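Local structure of endo-b-1,4-glucanase (Nasutitermes takasagoensis, 1KS8) at residues Lys6-Arg10 / Gly82-Ala86; Asp11-Phe15 / Leu387-Leu391; Asp143-Ser149 / Phe187-Tyr191; Val216-Ala220 / Thr234-Tyr239. The protein probably hydrolyses internal beta-1,4-glucosidic linkages in cellulose and related beta-D-glucans, as a family 9 glycosyl hydrolase of the (alpha/alpha)6-barrel fold. All blocks are in the same frame, centred on the assembly; numbering follows the deposited sequence.

Contact 1 (Lys6-Arg10 / Gly82-Ala86); sequences KQVLR and GYSSA
Three residues carry most of this contact: A86 (80 Å² buried), L9 (71 Å²) and K6 (47 Å²). Segment 6-10 is helical; segment 82-86 is the last turn of helix 80-85 followed by A86, whose phi/psi of -91/2 lets the chain leave the helix. The backbones come nearest at K6 and A86, CA atoms 4.9 Å apart, a closeness that suits the small methyl of alanine: A86 CB lies 3.9 Å from K6 CB and 4.0 Å from L9 CD2. L9, chi1 t and chi2 p, has its CA-to-CB bond toward the other segment and fills the space between A86 and the Y83 ring, L9 CD1 4.0 Å from Y83 CE1 and L9 CD2 over one ring face. The aliphatic K6 CE lies 3.5 Å from S85 O. R10 NE (2.8 Å) and R10 NH2 (3.0 Å) both donate to backbone A86 O, just past the end of helix 80-85, and a water links R10 NH2 (weakly) to S85 O. Y83 OH bonds Q422 of helix 415-430, against which L9 also packs. The chain's first helix thus packs on the C-terminal end of a short helix in the family 9 (alpha/alpha)6 fold.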
loop_
_atom_site.group_PDB
_atom_site.type_symbol
_atom_site.label_atom_id
_atom_site.label_comp_id
_atom_site.label_asym_id
_atom_site.label_seq_id
_atom_site.Cartn_x
_atom_site.Cartn_y
_atom_site.Cartn_z
ATOM N N LYS A 6 -3.233 19.232 -1.117
ATOM C CA LYS A 6 -1.945 19.271 -0.439
ATOM C C LYS A 6 -2.109 18.825 1.007
ATOM O O LYS A 6 -1.304 18.047 1.520
ATOM C CB LYS A 6 -1.357 20.682 -0.474
ATOM C CG LYS A 6 -0.913 21.145 -1.850
ATOM C CD LYS A 6 -0.332 22.552 -1.787
ATOM C CE LYS A 6 0.185 23.000 -3.144
ATOM N NZ LYS A 6 -0.892 23.056 -4.169
ATOM N N GLN A 7 -3.156 19.308 1.669
ATOM C CA GLN A 7 -3.375 18.929 3.056
ATOM C C GLN A 7 -3.856 17.487 3.188
ATOM O O GLN A 7 -3.531 16.822 4.169
ATOM C CB GLN A 7 -4.364 19.881 3.738
ATOM C CG GLN A 7 -4.510 19.619 5.238
ATOM C CD GLN A 7 -3.178 19.656 5.976
ATOM O OE1 GLN A 7 -2.837 18.728 6.716
ATOM N NE2 GLN A 7 -2.423 20.730 5.783
ATOM N N VAL A 8 -4.628 16.991 2.224
ATOM C CA VAL A 8 -5.071 15.605 2.329
ATOM C C VAL A 8 -3.835 14.712 2.197
ATOM O O VAL A 8 -3.733 13.685 2.868
ATOM C CB VAL A 8 -6.121 15.241 1.254
ATOM C CG1 VAL A 8 -6.596 13.807 1.460
ATOM C CG2 VAL A 8 -7.308 16.189 1.349
ATOM N N LEU A 9 -2.891 15.116 1.346
ATOM C CA LEU A 9 -1.648 14.360 1.170
ATOM C C LEU A 9 -0.906 14.313 2.507
ATOM O O LEU A 9 -0.434 13.258 2.930
ATOM C CB LEU A 9 -0.761 15.015 0.100
ATOM C CG LEU A 9 0.634 14.412 -0.131
ATOM C CD1 LEU A 9 0.531 12.921 -0.410
ATOM C CD2 LEU A 9 1.300 15.120 -1.302
ATOM N N ARG A 10 -0.804 15.460 3.171
ATOM C CA ARG A 10 -0.140 15.516 4.468
ATOM C C ARG A 10 -0.898 14.641 5.465
ATOM O O ARG A 10 -0.291 13.972 6.301
ATOM C CB ARG A 10 -0.090 16.954 4.988
ATOM C CG ARG A 10 0.742 17.892 4.134
ATOM C CD ARG A 10 0.699 19.320 4.669
ATOM N NE ARG A 10 1.212 20.268 3.688
ATOM C CZ ARG A 10 0.508 21.273 3.176
ATOM N NH1 ARG A 10 -0.749 21.474 3.552
ATOM N NH2 ARG A 10 1.063 22.076 2.278
ATOM N N GLY A 82 4.489 16.994 -6.627
ATOM C CA GLY A 82 3.303 17.083 -5.794
ATOM C C GLY A 82 3.688 17.108 -4.332
ATOM O O GLY A 82 3.154 17.891 -3.549
ATOM N N TYR A 83 4.620 16.236 -3.961
ATOM C CA TYR A 83 5.099 16.174 -2.588
ATOM C C TYR A 83 5.819 17.473 -2.238
ATOM O O TYR A 83 5.611 18.034 -1.165
ATOM C CB TYR A 83 6.053 14.989 -2.414
ATOM C CG TYR A 83 5.360 13.665 -2.178
ATOM C CD1 TYR A 83 5.038 13.250 -0.887
ATOM C CD2 TYR A 83 5.031 12.826 -3.242
ATOM C CE1 TYR A 83 4.411 12.028 -0.661
ATOM C CE2 TYR A 83 4.400 11.602 -3.024
ATOM C CZ TYR A 83 4.097 11.209 -1.732
ATOM O OH TYR A 83 3.494 9.991 -1.501
ATOM N N SER A 84 6.663 17.953 -3.146
ATOM C CA SER A 84 7.401 19.187 -2.899
ATOM C C SER A 84 6.477 20.387 -2.733
ATOM O O SER A 84 6.679 21.212 -1.844
ATOM C CB SER A 84 8.393 19.449 -4.033
ATOM O OG SER A 84 9.474 18.537 -3.968
ATOM N N SER A 85 5.461 20.483 -3.585
ATOM C CA SER A 85 4.517 21.591 -3.506
ATOM C C SER A 85 3.756 21.577 -2.187
ATOM O O SER A 85 3.331 22.623 -1.692
ATOM C CB SER A 85 3.525 21.532 -4.670
ATOM O OG SER A 85 4.170 21.815 -5.899
ATOM N N ALA A 86 3.586 20.388 -1.618
ATOM C CA ALA A 86 2.873 20.245 -0.356
ATOM C C ALA A 86 3.831 20.331 0.827
ATOM O O ALA A 86 3.414 20.199 1.979
ATOM C CB ALA A 86 2.129 18.913 -0.327
HETATM O O HOH W 1 3.207 23.603 0.965
#

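Contact 2 (Asp11-Phe15 / Leu387-Leu391); sequences DSLLF and LSGAL
F15 lays its ring against the turn L387-A390, with A390 CA over one face and L387 CG near the plane at the edge; F15 CD1 is 3.5 Å from A390 CB and 4.1 Å from L387 CG. Its chi1 of 168° (t) and chi2 of 61° carry the ring from helix 5-18 to the turn. Segment 11-15 is helical, whereas L387-A390, in the long loop before helix 408-411, is a type II beta turn closed by A390 N to L387 O at 3.2 Å, with G389 at its third position, so that a glycine-bearing turn packs on a helix of the (alpha/alpha)6 fold. S12 and G389 are nearest in register, CA to CA 4.1 Å. So close an approach needs glycine: a CB on G389 would collide with D11 O and S12 N, and its phi/psi of 90/-14 would press that CB against the preceding carbonyl. Instead G389 CA makes a CA-H...O contact of 3.3 Å to D11 O. The CA-to-CB bond of S388 points toward the helix, S388 CB lying 4.1 Å from L14 CD1. S12 OG bonds Q422 and N418 of helix 415-430. The F15 side chain lies about 9 Å from that of E412, a predicted active-site residue. With no direct hydrogen bond the fit is steric, and a water donating to S388 O (2.9 Å) and weakly to L14 O (3.0 Å) serves carbonyls the segments do not pair with each other.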
loop_
_atom_site.group_PDB
_atom_site.type_symbol
_atom_site.label_atom_id
_atom_site.label_comp_id
_atom_site.label_asym_id
_atom_site.label_seq_id
_atom_site.Cartn_x
_atom_site.Cartn_y
_atom_site.Cartn_z
ATOM N N ASP A 11 -2.226 14.647 5.376
ATOM C CA ASP A 11 -3.044 13.836 6.274
ATOM C C ASP A 11 -2.765 12.354 6.050
ATOM O O ASP A 11 -2.658 11.583 7.002
ATOM C CB ASP A 11 -4.535 14.101 6.048
ATOM C CG ASP A 11 -4.997 15.437 6.605
ATOM O OD1 ASP A 11 -6.183 15.768 6.396
ATOM O OD2 ASP A 11 -4.197 16.149 7.247
ATOM N N SER A 12 -2.651 11.951 4.787
ATOM C CA SER A 12 -2.376 10.552 4.477
ATOM C C SER A 12 -1.039 10.137 5.092
ATOM O O SER A 12 -0.886 9.018 5.581
ATOM C CB SER A 12 -2.361 10.337 2.960
ATOM O OG SER A 12 -2.273 8.954 2.640
ATOM N N LEU A 13 -0.066 11.043 5.072
ATOM C CA LEU A 13 1.225 10.739 5.667
ATOM C C LEU A 13 1.072 10.578 7.178
ATOM O O LEU A 13 1.799 9.801 7.796
ATOM C CB LEU A 13 2.239 11.836 5.323
ATOM C CG LEU A 13 2.756 11.713 3.883
ATOM C CD1 LEU A 13 3.420 13.007 3.449
ATOM C CD2 LEU A 13 3.726 10.534 3.793
ATOM N N LEU A 14 0.123 11.296 7.779
ATOM C CA LEU A 14 -0.110 11.155 9.215
ATOM C C LEU A 14 -0.705 9.777 9.483
ATOM O O LEU A 14 -0.458 9.180 10.529
ATOM C CB LEU A 14 -1.059 12.242 9.732
ATOM C CG LEU A 14 -0.513 13.674 9.751
ATOM C CD1 LEU A 14 -1.596 14.612 10.257
ATOM C CD2 LEU A 14 0.717 13.763 10.641
ATOM N N PHE A 15 -1.497 9.270 8.544
ATOM C CA PHE A 15 -2.063 7.940 8.723
ATOM C C PHE A 15 -0.916 6.932 8.759
ATOM O O PHE A 15 -0.886 6.050 9.613
ATOM C CB PHE A 15 -3.031 7.580 7.590
ATOM C CG PHE A 15 -3.411 6.117 7.567
ATOM C CD1 PHE A 15 -4.072 5.532 8.643
ATOM C CD2 PHE A 15 -3.075 5.318 6.477
ATOM C CE1 PHE A 15 -4.392 4.168 8.632
ATOM C CE2 PHE A 15 -3.390 3.955 6.460
ATOM C CZ PHE A 15 -4.047 3.381 7.537
ATOM N N LEU A 387 -8.040 9.486 13.569
ATOM C CA LEU A 387 -7.060 8.816 12.719
ATOM C C LEU A 387 -6.901 9.586 11.415
ATOM O O LEU A 387 -7.251 9.111 10.332
ATOM C CB LEU A 387 -7.512 7.380 12.447
ATOM C CG LEU A 387 -6.515 6.457 11.745
ATOM C CD1 LEU A 387 -5.232 6.343 12.564
ATOM C CD2 LEU A 387 -7.155 5.085 11.571
ATOM N N SER A 388 -6.350 10.786 11.536
ATOM C CA SER A 388 -6.172 11.670 10.396
ATOM C C SER A 388 -5.595 11.003 9.157
ATOM O O SER A 388 -4.559 10.337 9.224
ATOM C CB SER A 388 -5.282 12.850 10.795
ATOM O OG SER A 388 -5.801 13.502 11.945
ATOM N N GLY A 389 -6.287 11.185 8.032
ATOM C CA GLY A 389 -5.826 10.659 6.759
ATOM C C GLY A 389 -6.249 9.274 6.312
ATOM O O GLY A 389 -6.088 8.940 5.138
ATOM N N ALA A 390 -6.790 8.468 7.218
ATOM C CA ALA A 390 -7.189 7.107 6.865
ATOM C C ALA A 390 -8.409 7.008 5.958
ATOM O O ALA A 390 -9.475 7.544 6.273
ATOM C CB ALA A 390 -7.430 6.295 8.138
ATOM N N LEU A 391 -8.246 6.307 4.838
ATOM C CA LEU A 391 -9.339 6.086 3.892
ATOM C C LEU A 391 -10.051 4.798 4.319
ATOM O O LEU A 391 -9.431 3.732 4.370
ATOM C CB LEU A 391 -8.784 5.924 2.472
ATOM C CG LEU A 391 -9.806 5.680 1.355
ATOM C CD1 LEU A 391 -10.661 6.925 1.157
ATOM C CD2 LEU A 391 -9.080 5.333 0.063
HETATM O O HOH W 2 -3.229 9.598 11.656
#

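Contact 3 (Asp143-Ser149 / Phe187-Tyr191); sequences DTSRPGS and FANNY
A threonine methyl sits squarely on a tyrosine ring here: T144 CG2 lies 3.7 Å from the centroid of the Y191 ring, 17° off its normal, a CH-pi contact. Loop 143-149 leads through G148, the N-cap of helix 149-165, and segment 187-191 ends helix 171-190, Y191 being first to leave helical angles. CA atoms are 4.0 Å apart at S149 and A188, 5.8 Å at P147 and Y191. D143 folds the loop as an Asx motif, D143 OD1 accepting from R146 N at 2.8 Å. F187, chi1 t, brings F187 CZ to 3.5 Å from D143 CA. P147, rigid and apolar, sets P147 CB 4.0 Å from Y191 CB. S149 is small enough for its close approach, and S149 OG donates to A188 O at 2.8 Å while accepting from G193 N; a water bridges G148 N and Y191 O. The S149 side chain lies about 6 Å from that of E214, a calcium-site residue, the site being unoccupied here. One helix's C-terminal end thus meets another's N-terminal end in the (alpha/alpha)6 fold.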
loop_
_atom_site.group_PDB
_atom_site.type_symbol
_atom_site.label_atom_id
_atom_site.label_comp_id
_atom_site.label_asym_id
_atom_site.label_seq_id
_atom_site.Cartn_x
_atom_site.Cartn_y
_atom_site.Cartn_z
ATOM N N ASP A 143 11.801 -19.395 2.188
ATOM C CA ASP A 143 13.190 -19.739 1.907
ATOM C C ASP A 143 13.223 -20.671 0.702
ATOM O O ASP A 143 12.211 -20.844 0.030
ATOM C CB ASP A 143 13.861 -20.393 3.127
ATOM C CG ASP A 143 13.042 -21.518 3.727
ATOM O OD1 ASP A 143 12.450 -22.306 2.966
ATOM O OD2 ASP A 143 13.005 -21.622 4.974
ATOM N N THR A 144 14.373 -21.273 0.422
ATOM C CA THR A 144 14.471 -22.153 -0.737
ATOM C C THR A 144 13.572 -23.388 -0.686
ATOM O O THR A 144 13.171 -23.899 -1.730
ATOM C CB THR A 144 15.927 -22.602 -0.983
ATOM O OG1 THR A 144 16.437 -23.259 0.184
ATOM C CG2 THR A 144 16.800 -21.398 -1.311
ATOM N N SER A 145 13.243 -23.857 0.514
ATOM C CA SER A 145 12.386 -25.035 0.653
ATOM C C SER A 145 10.907 -24.652 0.689
ATOM O O SER A 145 10.037 -25.455 0.353
ATOM C CB SER A 145 12.748 -25.811 1.923
ATOM O OG SER A 145 12.518 -25.039 3.086
ATOM N N ARG A 146 10.637 -23.418 1.102
ATOM C CA ARG A 146 9.277 -22.890 1.189
ATOM C C ARG A 146 9.325 -21.513 0.540
ATOM O O ARG A 146 9.426 -20.497 1.224
ATOM C CB ARG A 146 8.860 -22.758 2.655
ATOM C CG ARG A 146 8.755 -24.076 3.401
ATOM C CD ARG A 146 8.585 -23.836 4.893
ATOM N NE ARG A 146 8.152 -25.036 5.604
ATOM C CZ ARG A 146 6.956 -25.597 5.461
ATOM N NH1 ARG A 146 6.068 -25.065 4.630
ATOM N NH2 ARG A 146 6.644 -26.685 6.151
ATOM N N PRO A 147 9.241 -21.465 -0.797
ATOM C CA PRO A 147 9.289 -20.219 -1.568
ATOM C C PRO A 147 8.093 -19.274 -1.488
ATOM O O PRO A 147 7.063 -19.584 -0.898
ATOM C CB PRO A 147 9.533 -20.715 -2.989
ATOM C CG PRO A 147 8.738 -21.970 -3.022
ATOM C CD PRO A 147 9.094 -22.625 -1.696
ATOM N N GLY A 148 8.265 -18.108 -2.099
ATOM C CA GLY A 148 7.218 -17.104 -2.123
ATOM C C GLY A 148 7.578 -16.062 -3.161
ATOM O O GLY A 148 7.994 -14.955 -2.821
ATOM N N SER A 149 7.419 -16.426 -4.432
ATOM C CA SER A 149 7.745 -15.540 -5.545
ATOM C C SER A 149 6.985 -14.224 -5.510
ATOM O O SER A 149 7.532 -13.183 -5.871
ATOM C CB SER A 149 7.470 -16.239 -6.877
ATOM O OG SER A 149 8.186 -17.457 -6.963
ATOM N N PHE A 187 15.848 -14.706 -5.897
ATOM C CA PHE A 187 15.209 -15.679 -5.022
ATOM C C PHE A 187 13.798 -15.978 -5.543
ATOM O O PHE A 187 13.414 -17.137 -5.703
ATOM C CB PHE A 187 15.166 -15.121 -3.589
ATOM C CG PHE A 187 14.347 -15.941 -2.621
ATOM C CD1 PHE A 187 14.374 -17.332 -2.648
ATOM C CD2 PHE A 187 13.571 -15.306 -1.656
ATOM C CE1 PHE A 187 13.638 -18.079 -1.728
ATOM C CE2 PHE A 187 12.834 -16.044 -0.732
ATOM C CZ PHE A 187 12.868 -17.432 -0.768
ATOM N N ALA A 188 13.039 -14.924 -5.827
ATOM C CA ALA A 188 11.675 -15.066 -6.325
ATOM C C ALA A 188 11.596 -15.808 -7.658
ATOM O O ALA A 188 10.709 -16.634 -7.869
ATOM C CB ALA A 188 11.034 -13.691 -6.470
ATOM N N ASN A 189 12.527 -15.514 -8.556
ATOM C CA ASN A 189 12.524 -16.133 -9.875
ATOM C C ASN A 189 13.098 -17.548 -9.921
ATOM O O ASN A 189 12.616 -18.390 -10.681
ATOM C CB ASN A 189 13.275 -15.232 -10.858
ATOM C CG ASN A 189 13.016 -15.605 -12.302
ATOM O OD1 ASN A 189 11.879 -15.876 -12.687
ATOM N ND2 ASN A 189 14.067 -15.605 -13.112
ATOM N N ASN A 190 14.121 -17.805 -9.110
ATOM C CA ASN A 190 14.776 -19.114 -9.073
ATOM C C ASN A 190 14.025 -20.162 -8.252
ATOM O O ASN A 190 14.185 -21.364 -8.467
ATOM C CB ASN A 190 16.196 -18.966 -8.518
ATOM C CG ASN A 190 17.102 -18.158 -9.430
ATOM O OD1 ASN A 190 18.154 -17.674 -9.006
ATOM N ND2 ASN A 190 16.706 -18.016 -10.687
ATOM N N TYR A 191 13.216 -19.703 -7.304
ATOM C CA TYR A 191 12.443 -20.593 -6.444
ATOM C C TYR A 191 10.980 -20.166 -6.522
ATOM O O TYR A 191 10.521 -19.314 -5.757
ATOM C CB TYR A 191 12.974 -20.502 -5.011
ATOM C CG TYR A 191 14.432 -20.902 -4.903
ATOM C CD1 TYR A 191 14.800 -22.238 -4.757
ATOM C CD2 TYR A 191 15.445 -19.949 -5.010
ATOM C CE1 TYR A 191 16.143 -22.616 -4.725
ATOM C CE2 TYR A 191 16.791 -20.316 -4.981
ATOM C CZ TYR A 191 17.131 -21.650 -4.840
ATOM O OH TYR A 191 18.460 -22.017 -4.827
HETATM O O HOH W 3 10.622 -17.406 -3.707
#

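Contact 4 (Val216-Ala220 / Thr234-Tyr239); sequences VWAAA and TAESLY
Helices 212-226 and 229-241 run nearly antiparallel, their short segments 159° apart in direction and 8.3 Å apart at closest axis approach. Two alanines allow this, A219 CB meeting A235 CB at 3.6 Å; in register V216 and A235 are nearest, CA to CA 4.6 Å. V216, with chi1 at -178° (t), sets V216 CG1 3.5 Å from A235 O and 4.1 Å from Y239 CB, near the plane at the edge of the Y239 ring, and V216 CG2 3.8 Å from L238 CB. Y239, chi1 t, extends beside V216, its OH bonded to Q261. L238 has its CA-to-CB bond toward the other segment, and L238 CB makes the contact. T234, chi1 m, turns its hydroxyl to T230 O within its own helix, while T234 CG2 lies 4.3 Å from A219 CB. F185 of helix 171-190 touches A219 and T234. The V216 side chain lies about 6 Å from that of D213, a calcium-site residue, the ion being absent here. The pair is an antiparallel helical hairpin, two helices joined by a short link within the (alpha/alpha)6 fold. No hydrogen bond joins the segments: alanine methyls, V216, L238 CB and Y239 CB cohere by van der Waals contact and burial.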
loop_
_atom_site.group_PDB
_atom_site.type_symbol
_atom_site.label_atom_id
_atom_site.label_comp_id
_atom_site.label_asym_id
_atom_site.label_seq_id
_atom_site.Cartn_x
_atom_site.Cartn_y
_atom_site.Cartn_z
ATOM N N VAL A 216 7.079 -10.256 -13.206
ATOM C CA VAL A 216 7.168 -9.262 -14.272
ATOM C C VAL A 216 7.289 -7.865 -13.661
ATOM O O VAL A 216 8.085 -7.042 -14.110
ATOM C CB VAL A 216 5.914 -9.303 -15.177
ATOM C CG1 VAL A 216 6.056 -8.299 -16.305
ATOM C CG2 VAL A 216 5.715 -10.710 -15.736
ATOM N N TRP A 217 6.485 -7.615 -12.632
ATOM C CA TRP A 217 6.466 -6.340 -11.917
ATOM C C TRP A 217 7.853 -6.049 -11.338
ATOM O O TRP A 217 8.400 -4.960 -11.529
ATOM C CB TRP A 217 5.406 -6.436 -10.810
ATOM C CG TRP A 217 5.219 -5.256 -9.880
ATOM C CD1 TRP A 217 5.348 -5.276 -8.517
ATOM C CD2 TRP A 217 4.705 -3.954 -10.211
ATOM N NE1 TRP A 217 4.937 -4.081 -7.981
ATOM C CE2 TRP A 217 4.537 -3.251 -8.994
ATOM C CE3 TRP A 217 4.366 -3.316 -11.412
ATOM C CZ2 TRP A 217 4.041 -1.942 -8.945
ATOM C CZ3 TRP A 217 3.871 -2.011 -11.362
ATOM C CH2 TRP A 217 3.714 -1.341 -10.136
ATOM N N ALA A 218 8.423 -7.030 -10.645
ATOM C CA ALA A 218 9.746 -6.882 -10.044
ATOM C C ALA A 218 10.824 -6.658 -11.105
ATOM O O ALA A 218 11.693 -5.796 -10.950
ATOM C CB ALA A 218 10.082 -8.116 -9.210
ATOM N N ALA A 219 10.770 -7.437 -12.181
ATOM C CA ALA A 219 11.752 -7.307 -13.251
ATOM C C ALA A 219 11.682 -5.920 -13.878
ATOM O O ALA A 219 12.709 -5.304 -14.160
ATOM C CB ALA A 219 11.521 -8.377 -14.315
ATOM N N ALA A 220 10.467 -5.427 -14.094
ATOM C CA ALA A 220 10.289 -4.107 -14.685
ATOM C C ALA A 220 10.880 -3.024 -13.788
ATOM O O ALA A 220 11.573 -2.126 -14.263
ATOM C CB ALA A 220 8.810 -3.838 -14.936
ATOM N N THR A 234 13.774 -9.997 -19.389
ATOM C CA THR A 234 13.091 -10.955 -18.534
ATOM C C THR A 234 11.641 -10.517 -18.323
ATOM O O THR A 234 10.719 -11.317 -18.455
ATOM C CB THR A 234 13.796 -11.079 -17.165
ATOM O OG1 THR A 234 15.100 -11.645 -17.350
ATOM C CG2 THR A 234 12.994 -11.965 -16.229
ATOM N N ALA A 235 11.443 -9.241 -18.011
ATOM C CA ALA A 235 10.097 -8.721 -17.792
ATOM C C ALA A 235 9.188 -8.980 -18.990
ATOM O O ALA A 235 8.083 -9.504 -18.841
ATOM C CB ALA A 235 10.155 -7.228 -17.497
ATOM N N GLU A 236 9.658 -8.621 -20.180
ATOM C CA GLU A 236 8.865 -8.804 -21.390
ATOM C C GLU A 236 8.698 -10.264 -21.789
ATOM O O GLU A 236 7.647 -10.653 -22.294
ATOM C CB GLU A 236 9.469 -8.000 -22.543
ATOM C CG GLU A 236 9.438 -6.498 -22.298
ATOM C CD GLU A 236 9.651 -5.688 -23.559
ATOM O OE1 GLU A 236 10.787 -5.667 -24.076
ATOM O OE2 GLU A 236 8.673 -5.077 -24.036
ATOM N N SER A 237 9.727 -11.074 -21.560
ATOM C CA SER A 237 9.648 -12.492 -21.889
ATOM C C SER A 237 8.594 -13.166 -21.014
ATOM O O SER A 237 7.764 -13.927 -21.504
ATOM C CB SER A 237 11.007 -13.167 -21.679
ATOM O OG SER A 237 11.960 -12.701 -22.620
ATOM N N LEU A 238 8.627 -12.878 -19.714
ATOM C CA LEU A 238 7.666 -13.466 -18.792
ATOM C C LEU A 238 6.266 -12.914 -19.049
ATOM O O LEU A 238 5.276 -13.631 -18.916
ATOM C CB LEU A 238 8.085 -13.198 -17.339
ATOM C CG LEU A 238 9.231 -14.045 -16.764
ATOM C CD1 LEU A 238 8.843 -15.511 -16.805
ATOM C CD2 LEU A 238 10.508 -13.833 -17.548
ATOM N N TYR A 239 6.186 -11.640 -19.423
ATOM C CA TYR A 239 4.897 -11.017 -19.709
ATOM C C TYR A 239 4.203 -11.794 -20.826
ATOM O O TYR A 239 3.007 -12.077 -20.750
ATOM C CB TYR A 239 5.094 -9.553 -20.122
ATOM C CG TYR A 239 3.808 -8.797 -20.404
ATOM C CD1 TYR A 239 3.116 -8.974 -21.605
ATOM C CD2 TYR A 239 3.276 -7.916 -19.464
ATOM C CE1 TYR A 239 1.927 -8.290 -21.860
ATOM C CE2 TYR A 239 2.088 -7.229 -19.709
ATOM C CZ TYR A 239 1.419 -7.421 -20.907
ATOM O OH TYR A 239 0.241 -6.747 -21.150
#

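Overall arrangement
From the N terminus, helix 5-18 supplies the first segment of both contact 1 and contact 2, whose centres are 12 Å apart. Contact 1 closes first, at residues 82-86, bringing the start of the chain to the end of helix 80-85. Contact 2 closes last, when the turn at 387-391 returns to the same helix; since its first segment lies inside the loop of contact 1, the two cross. Contacts 3 and 4 follow in series, both nested within the loop of contact 2. Contact 3 joins the loop before helix 149-165 to the end of helix 171-190, and contact 4 pairs helices 212-226 and 229-241. Their centres are 17 Å apart, across the chain's centre from contact 2.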